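Sulfatase (Bacteroides fragilis CAG:558, PDB 6USS) probably hydrolyses aryl sulfate esters as a calcium-dependent gut bacterial arylsulfatase, here in a form with an engineered substitution at the catalytic position. Local coordinates at residues Ser386-Met390 / Ala391-His395; Lys488-Gly491 / Asn492-Lys496; Pro212-Trp215 / Phe216-Pro219. The protein carries 1 engineered substitution. One frame throughout, in Å; residues are numbered along the deposited sequence.

Contact 1: residues Ser386-Met390 / Ala391-His395; sequences SILEM and AQVKH
Leu388 and Val393 meet at their CB atoms, 4.3 Å apart, where helix 383-390 ends. Val393 turns its CB back toward the helix. Its CG2 branch stands beside the backbone N, and this brings CG2 to 3.5 Å from Leu388 O. CG1 lies anti to the same N (chi1 -172°). The Leu388 side chain also touches Leu149, Ile152 and Leu153 of helix 149-155. Ala391 also touches Leu153, and its CB rests 3.5 Å from Ile387 O. The chain leaves the helix in a Schellman motif. Gln392 takes the positive phi (60°) that ends the helical run. Val393 N then bonds to Leu388 O at 2.9 Å, nearly in line with the carbonyl. Gln392 N bonds to Glu389 O at 3.0 Å but sits well above that carbonyl plane. Ala391 N closes the last regular helical bond, to Ile387 O. Val393 itself centres an inverse gamma turn. Met390 sends its side chain from the helix to Ile316 and Ile318 of strand 315-321. Glu389 CB points away from residues 391-395, and OE1 is hydrogen-bonded to Ser406 OG.

Contact 2: residues Lys488-Gly491 / Asn492-Lys496; sequences KDLG and NYLRK
This is a local contact between successive turns of one helix, residues 488-491 and 492-496, at the C-terminal end of helix 480-496. The helix packs on the four-stranded antiparallel sheet of the C-terminal part of the chain. Four backbone bonds of the alpha-helical i to i+4 pattern join the turns. Leu494 N to Leu490 O is 2.9 Å long and almost straight at 175°.

The side chains divide by face. On the sheet side, Leu490 CD1 lies 4.1 Å from Leu494 CG, and the two leucines cross at a slant. Both also touch Cys442 of strand 441-446. Asp489 is held on the same sheet by Tyr424 and Ser422, and the ring of Tyr493 stacks with that of Tyr424.

The other face carries Lys488, Asn492 and Arg495. Lys488 starts with CG anti to the backbone N (chi1 -175°) and then bends at chi2 and chi3. Its CD thus passes 3.5 Å from Asn492 ND2. Lys488 NZ ends 4.2 Å from Arg495 NH2. These like charges share Asp515, which forms a salt bridge with Arg495 and a long, weak ion pair with Lys488. The shared carboxylate would be expected to offset their repulsion. Trp513 adds a cation-pi contact to Arg495.

Arg495 folds back over Gly491 through a bend at chi3 (-64°). Gly491 O lies over the centre of the guanidinium, 3.3 Å from CZ. At the edge of the same group, NH2 gives a hydrogen bond of 2.7 Å to Asn492 OD1. That oxygen lies close to the guanidinium plane, whereas NH2 stands above the plane of the Asn492 amide carbonyl.

Contact 3: residues Pro212-Trp215 / Phe216-Pro219; sequences PNPW and FAVP
Phe216 follows Trp215 at the corner of a type I beta turn running from Pro214 to Ala217. The turn belongs to the long loop between strand 185-187 and helix 231-247. Phe216 carries its CG beside the backbone N (chi1 -61°). This sets ring atom CD1 3.6 Å from Trp215 CB and 3.4 Å from Trp215 C. Phe216 CE1 comes to the edge of the indole, near its plane. The Trp215 ring stacks with that of Tyr111. The backbone of Phe216 is hydrogen-bonded to Ala196. The side chain of Phe216 lies about 9 Å from that of Asp42, a calcium ligand, which places this corner near the active site without touching the metal. Ala217 closes the turn. Its N bonds to Pro214 O at 3.2 Å. The bond is straight at N-H (170°), but the donor stands above the carbonyl plane. Ala217 CB points back at the first segment, 4.3 Å from Pro214 CG and 4.1 Å from Asn213 ND2. The amide of Asn213 is held by Arg207 N and, weakly, by Asn206. Val218 continues the chain and is hydrogen-bonded through its backbone to Tyr204. Val218 O also accepts a hydrogen bond from Asn206 ND2.

From the N terminus, contact 3 comes first. It closes a tight turn in the loop between strand 185-187 and helix 231-247, where the side chain of Phe216 comes within about 11 Å of the calcium ion. Contact 1 follows at the end of helix 383-390, where the chain turns off beside helix 149-155 and strand 315-321 of the large mixed sheet. Contact 2 comes last, on the helix that covers the smaller antiparallel sheet. Each joins neighbouring residues, so the three run in series and none nests in or crosses another. They do not touch. Contacts 1 and 2 have centres about 29 Å apart, and contacts 2 and 3 about 40 Å.

Contact 1: residues Ser386-Met390 / Ala391-His395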
loop_
_atom_site.group_PDB
_atom_site.type_symbol
_atom_site.label_atom_id
_atom_site.label_comp_id
_atom_site.label_asym_id
_atom_site.label_seq_id
_atom_site.Cartn_x
_atom_site.Cartn_y
_atom_site.Cartn_z
ATOM N N SER A 386 -12.677 3.644 18.818
ATOM C CA SER A 386 -13.234 2.359 19.252
ATOM C C SER A 386 -12.541 1.197 18.561
ATOM O O SER A 386 -12.248 0.171 19.186
ATOM C CB SER A 386 -14.737 2.293 18.989
ATOM O OG SER A 386 -15.405 3.399 19.562
ATOM N N ILE A 387 -12.261 1.339 17.270
ATOM C CA ILE A 387 -11.637 0.246 16.543
ATOM C C ILE A 387 -10.184 0.068 17.000
ATOM O O ILE A 387 -9.709 -1.059 17.175
ATOM C CB ILE A 387 -11.783 0.493 15.027
ATOM C CG1 ILE A 387 -13.217 0.150 14.602
ATOM C CG2 ILE A 387 -10.746 -0.313 14.252
ATOM C CD1 ILE A 387 -13.708 0.788 13.310
ATOM N N LEU A 388 -9.475 1.175 17.253
ATOM C CA LEU A 388 -8.120 1.082 17.785
ATOM C C LEU A 388 -8.101 0.401 19.151
ATOM O O LEU A 388 -7.166 -0.359 19.457
ATOM C CB LEU A 388 -7.504 2.477 17.857
ATOM C CG LEU A 388 -7.348 3.109 16.466
ATOM C CD1 LEU A 388 -6.814 4.519 16.565
ATOM C CD2 LEU A 388 -6.476 2.246 15.552
ATOM N N GLU A 389 -9.113 0.670 19.987
ATOM C CA GLU A 389 -9.196 0.035 21.298
ATOM C C GLU A 389 -9.548 -1.442 21.171
ATOM O O GLU A 389 -9.031 -2.277 21.922
ATOM C CB GLU A 389 -10.225 0.758 22.168
ATOM C CG GLU A 389 -10.509 0.086 23.512
ATOM C CD GLU A 389 -11.302 0.987 24.467
ATOM O OE1 GLU A 389 -11.610 2.153 24.092
ATOM O OE2 GLU A 389 -11.599 0.537 25.602
ATOM N N MET A 390 -10.428 -1.781 20.227
ATOM C CA MET A 390 -10.721 -3.183 19.982
ATOM C C MET A 390 -9.461 -3.919 19.579
ATOM O O MET A 390 -9.268 -5.091 19.935
ATOM C CB MET A 390 -11.781 -3.324 18.890
ATOM C CG MET A 390 -13.191 -3.042 19.316
ATOM S SD MET A 390 -14.164 -2.719 17.836
ATOM C CE MET A 390 -15.834 -2.730 18.447
ATOM N N ALA A 391 -8.597 -3.247 18.817
ATOM C CA ALA A 391 -7.345 -3.828 18.350
ATOM C C ALA A 391 -6.243 -3.771 19.401
ATOM O O ALA A 391 -5.114 -4.199 19.129
ATOM C CB ALA A 391 -6.901 -3.123 17.069
ATOM N N GLN A 392 -6.557 -3.275 20.599
ATOM C CA GLN A 392 -5.606 -3.208 21.703
ATOM C C GLN A 392 -4.396 -2.366 21.329
ATOM O O GLN A 392 -3.270 -2.654 21.734
ATOM C CB GLN A 392 -5.185 -4.609 22.155
ATOM C CG GLN A 392 -6.349 -5.520 22.469
ATOM C CD GLN A 392 -5.889 -6.931 22.756
ATOM O OE1 GLN A 392 -4.718 -7.164 23.073
ATOM N NE2 GLN A 392 -6.798 -7.888 22.625
ATOM N N VAL A 393 -4.628 -1.348 20.509
ATOM C CA VAL A 393 -3.637 -0.306 20.282
ATOM C C VAL A 393 -3.696 0.629 21.486
ATOM O O VAL A 393 -4.363 1.671 21.451
ATOM C CB VAL A 393 -3.893 0.429 18.953
ATOM C CG1 VAL A 393 -2.750 1.395 18.626
ATOM C CG2 VAL A 393 -4.054 -0.591 17.833
ATOM N N LYS A 394 -3.009 0.253 22.569
ATOM C CA LYS A 394 -3.203 0.954 23.836
ATOM C C LYS A 394 -2.607 2.354 23.831
ATOM O O LYS A 394 -2.990 3.171 24.668
ATOM C CB LYS A 394 -2.661 0.110 25.016
ATOM C CG LYS A 394 -3.485 -1.183 25.207
ATOM C CD LYS A 394 -2.784 -2.308 25.969
ATOM C CE LYS A 394 -3.796 -3.313 26.581
ATOM N NZ LYS A 394 -5.251 -3.128 26.190
ATOM N N HIS A 395 -1.690 2.657 22.920
ATOM C CA HIS A 395 -1.129 4.005 22.831
ATOM C C HIS A 395 -0.834 4.332 21.371
ATOM O O HIS A 395 -0.400 3.459 20.606
ATOM C CB HIS A 395 0.155 4.168 23.663
ATOM C CG HIS A 395 1.285 3.305 23.196
ATOM N ND1 HIS A 395 2.246 3.749 22.310
ATOM C CD2 HIS A 395 1.597 2.016 23.481
ATOM C CE1 HIS A 395 3.103 2.771 22.073
ATOM N NE2 HIS A 395 2.728 1.708 22.768
#

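Contact 2: residues Lys488-Gly491 / Asn492-Lys496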
loop_
_atom_site.group_PDB
_atom_site.type_symbol
_atom_site.label_atom_id
_atom_site.label_comp_id
_atom_site.label_asym_id
_atom_site.label_seq_id
_atom_site.Cartn_x
_atom_site.Cartn_y
_atom_site.Cartn_z
ATOM N N LYS A 488 -25.699 28.562 21.689
ATOM C CA LYS A 488 -24.358 28.906 22.137
ATOM C C LYS A 488 -23.457 27.678 22.139
ATOM O O LYS A 488 -22.285 27.753 21.749
ATOM C CB LYS A 488 -24.444 29.545 23.527
ATOM C CG LYS A 488 -23.133 30.089 24.103
ATOM C CD LYS A 488 -22.393 31.008 23.114
ATOM C CE LYS A 488 -22.698 32.511 23.276
ATOM N NZ LYS A 488 -21.565 33.359 22.770
ATOM N N ASP A 489 -23.995 26.536 22.576
ATOM C CA ASP A 489 -23.264 25.275 22.527
ATOM C C ASP A 489 -22.714 25.041 21.120
ATOM O O ASP A 489 -21.504 24.846 20.930
ATOM C CB ASP A 489 -24.199 24.134 22.977
ATOM C CG ASP A 489 -23.480 22.796 23.178
ATOM O OD1 ASP A 489 -22.334 22.655 22.724
ATOM O OD2 ASP A 489 -24.066 21.868 23.784
ATOM N N LEU A 490 -23.595 25.113 20.113
ATOM C CA LEU A 490 -23.202 24.892 18.723
ATOM C C LEU A 490 -22.184 25.934 18.267
ATOM O O LEU A 490 -21.103 25.594 17.772
ATOM C CB LEU A 490 -24.456 24.920 17.840
ATOM C CG LEU A 490 -24.492 24.424 16.389
ATOM C CD1 LEU A 490 -23.660 23.158 16.200
ATOM C CD2 LEU A 490 -25.940 24.193 15.917
ATOM N N GLY A 491 -22.511 27.215 18.445
ATOM C CA GLY A 491 -21.634 28.267 17.960
ATOM C C GLY A 491 -20.230 28.160 18.518
ATOM O O GLY A 491 -19.244 28.266 17.778
ATOM N N ASN A 492 -20.120 27.924 19.828
ATOM C CA ASN A 492 -18.804 27.809 20.442
ATOM C C ASN A 492 -18.013 26.673 19.819
ATOM O O ASN A 492 -16.841 26.844 19.466
ATOM C CB ASN A 492 -18.942 27.593 21.942
ATOM C CG ASN A 492 -19.282 28.861 22.674
ATOM O OD1 ASN A 492 -19.001 29.968 22.200
ATOM N ND2 ASN A 492 -19.908 28.714 23.834
ATOM N N TYR A 493 -18.652 25.511 19.657
ATOM C CA TYR A 493 -17.976 24.342 19.109
ATOM C C TYR A 493 -17.526 24.575 17.668
ATOM O O TYR A 493 -16.382 24.261 17.306
ATOM C CB TYR A 493 -18.882 23.115 19.194
ATOM C CG TYR A 493 -18.182 21.883 18.691
ATOM C CD1 TYR A 493 -17.371 21.134 19.533
ATOM C CD2 TYR A 493 -18.280 21.501 17.364
ATOM C CE1 TYR A 493 -16.704 20.019 19.078
ATOM C CE2 TYR A 493 -17.608 20.383 16.892
ATOM C CZ TYR A 493 -16.822 19.647 17.755
ATOM O OH TYR A 493 -16.158 18.529 17.296
ATOM N N LEU A 494 -18.417 25.101 16.821
ATOM C CA LEU A 494 -18.039 25.349 15.436
ATOM C C LEU A 494 -16.811 26.240 15.372
ATOM O O LEU A 494 -15.841 25.929 14.673
ATOM C CB LEU A 494 -19.200 25.981 14.670
ATOM C CG LEU A 494 -20.495 25.164 14.614
ATOM C CD1 LEU A 494 -21.579 25.928 13.852
ATOM C CD2 LEU A 494 -20.269 23.783 14.001
ATOM N N ARG A 495 -16.826 27.349 16.121
ATOM C CA ARG A 495 -15.674 28.245 16.091
ATOM C C ARG A 495 -14.450 27.565 16.692
ATOM O O ARG A 495 -13.334 27.725 16.187
ATOM C CB ARG A 495 -15.986 29.551 16.819
ATOM C CG ARG A 495 -17.058 30.389 16.146
ATOM C CD ARG A 495 -17.343 31.664 16.933
ATOM N NE ARG A 495 -17.896 31.401 18.269
ATOM C CZ ARG A 495 -19.195 31.433 18.581
ATOM N NH1 ARG A 495 -20.102 31.709 17.648
ATOM N NH2 ARG A 495 -19.593 31.183 19.829
ATOM N N LYS A 496 -14.652 26.765 17.744
ATOM C CA LYS A 496 -13.533 26.115 18.420
ATOM C C LYS A 496 -12.756 25.197 17.478
ATOM O O LYS A 496 -11.523 25.228 17.457
ATOM C CB LYS A 496 -14.027 25.329 19.635
ATOM C CG LYS A 496 -12.915 24.526 20.335
ATOM C CD LYS A 496 -13.380 23.850 21.626
ATOM C CE LYS A 496 -14.135 22.554 21.345
ATOM N NZ LYS A 496 -15.223 22.267 22.350
#

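Contact 3: residues Pro212-Trp215 / Phe216-Pro219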
loop_
_atom_site.group_PDB
_atom_site.type_symbol
_atom_site.label_atom_id
_atom_site.label_comp_id
_atom_site.label_asym_id
_atom_site.label_seq_id
_atom_site.Cartn_x
_atom_site.Cartn_y
_atom_site.Cartn_z
ATOM N N PRO A 212 -12.396 6.906 -22.887
ATOM C CA PRO A 212 -13.010 7.937 -22.036
ATOM C C PRO A 212 -13.814 7.352 -20.877
ATOM O O PRO A 212 -15.002 7.065 -21.059
ATOM C CB PRO A 212 -13.921 8.669 -23.030
ATOM C CG PRO A 212 -14.265 7.539 -24.131
ATOM C CD PRO A 212 -13.441 6.317 -23.742
ATOM N N ASN A 213 -13.209 7.167 -19.689
ATOM C CA ASN A 213 -13.975 6.414 -18.687
ATOM C C ASN A 213 -14.764 7.354 -17.775
ATOM O O ASN A 213 -14.235 8.382 -17.335
ATOM C CB ASN A 213 -13.051 5.554 -17.827
ATOM C CG ASN A 213 -13.245 4.052 -18.046
ATOM O OD1 ASN A 213 -13.990 3.609 -18.928
ATOM N ND2 ASN A 213 -12.557 3.262 -17.234
ATOM N N PRO A 214 -16.017 7.012 -17.458
ATOM C CA PRO A 214 -16.784 7.822 -16.502
ATOM C C PRO A 214 -16.183 7.767 -15.102
ATOM O O PRO A 214 -15.558 6.780 -14.709
ATOM C CB PRO A 214 -18.185 7.189 -16.534
ATOM C CG PRO A 214 -17.989 5.809 -17.089
ATOM C CD PRO A 214 -16.823 5.919 -18.038
ATOM N N TRP A 215 -16.389 8.856 -14.351
ATOM C CA TRP A 215 -15.888 8.987 -12.981
ATOM C C TRP A 215 -16.075 7.732 -12.131
ATOM O O TRP A 215 -15.149 7.298 -11.433
ATOM C CB TRP A 215 -16.594 10.154 -12.280
ATOM C CG TRP A 215 -16.227 11.519 -12.770
ATOM C CD1 TRP A 215 -15.426 11.834 -13.834
ATOM C CD2 TRP A 215 -16.663 12.767 -12.210
ATOM N NE1 TRP A 215 -15.332 13.201 -13.966
ATOM C CE2 TRP A 215 -16.082 13.797 -12.982
ATOM C CE3 TRP A 215 -17.489 13.111 -11.130
ATOM C CZ2 TRP A 215 -16.295 15.147 -12.705
ATOM C CZ3 TRP A 215 -17.705 14.455 -10.858
ATOM C CH2 TRP A 215 -17.113 15.458 -11.647
ATOM N N PHE A 216 -17.278 7.151 -12.156
ATOM C CA PHE A 216 -17.667 6.122 -11.200
ATOM C C PHE A 216 -17.560 4.710 -11.772
ATOM O O PHE A 216 -18.145 3.781 -11.210
ATOM C CB PHE A 216 -19.089 6.384 -10.683
ATOM C CG PHE A 216 -19.248 7.707 -9.965
ATOM C CD1 PHE A 216 -18.134 8.421 -9.512
ATOM C CD2 PHE A 216 -20.506 8.237 -9.730
ATOM C CE1 PHE A 216 -18.273 9.641 -8.858
ATOM C CE2 PHE A 216 -20.650 9.458 -9.073
ATOM C CZ PHE A 216 -19.529 10.160 -8.640
ATOM N N ALA A 217 -16.834 4.525 -12.874
ATOM C CA ALA A 217 -16.524 3.168 -13.300
ATOM C C ALA A 217 -15.741 2.461 -12.198
ATOM O O ALA A 217 -14.845 3.050 -11.576
ATOM C CB ALA A 217 -15.727 3.181 -14.604
ATOM N N VAL A 218 -16.088 1.200 -11.944
ATOM C CA VAL A 218 -15.543 0.440 -10.826
ATOM C C VAL A 218 -14.242 -0.238 -11.278
ATOM O O VAL A 218 -14.284 -1.051 -12.212
ATOM C CB VAL A 218 -16.540 -0.592 -10.290
ATOM C CG1 VAL A 218 -16.002 -1.208 -8.993
ATOM C CG2 VAL A 218 -17.893 0.053 -10.052
ATOM N N PRO A 219 -13.109 0.056 -10.655
ATOM C CA PRO A 219 -11.854 -0.588 -11.046
ATOM C C PRO A 219 -11.642 -1.874 -10.252
ATOM O O PRO A 219 -12.338 -2.160 -9.274
ATOM C CB PRO A 219 -10.803 0.475 -10.693
ATOM C CG PRO A 219 -11.407 1.218 -9.527
ATOM C CD PRO A 219 -12.909 1.107 -9.634
#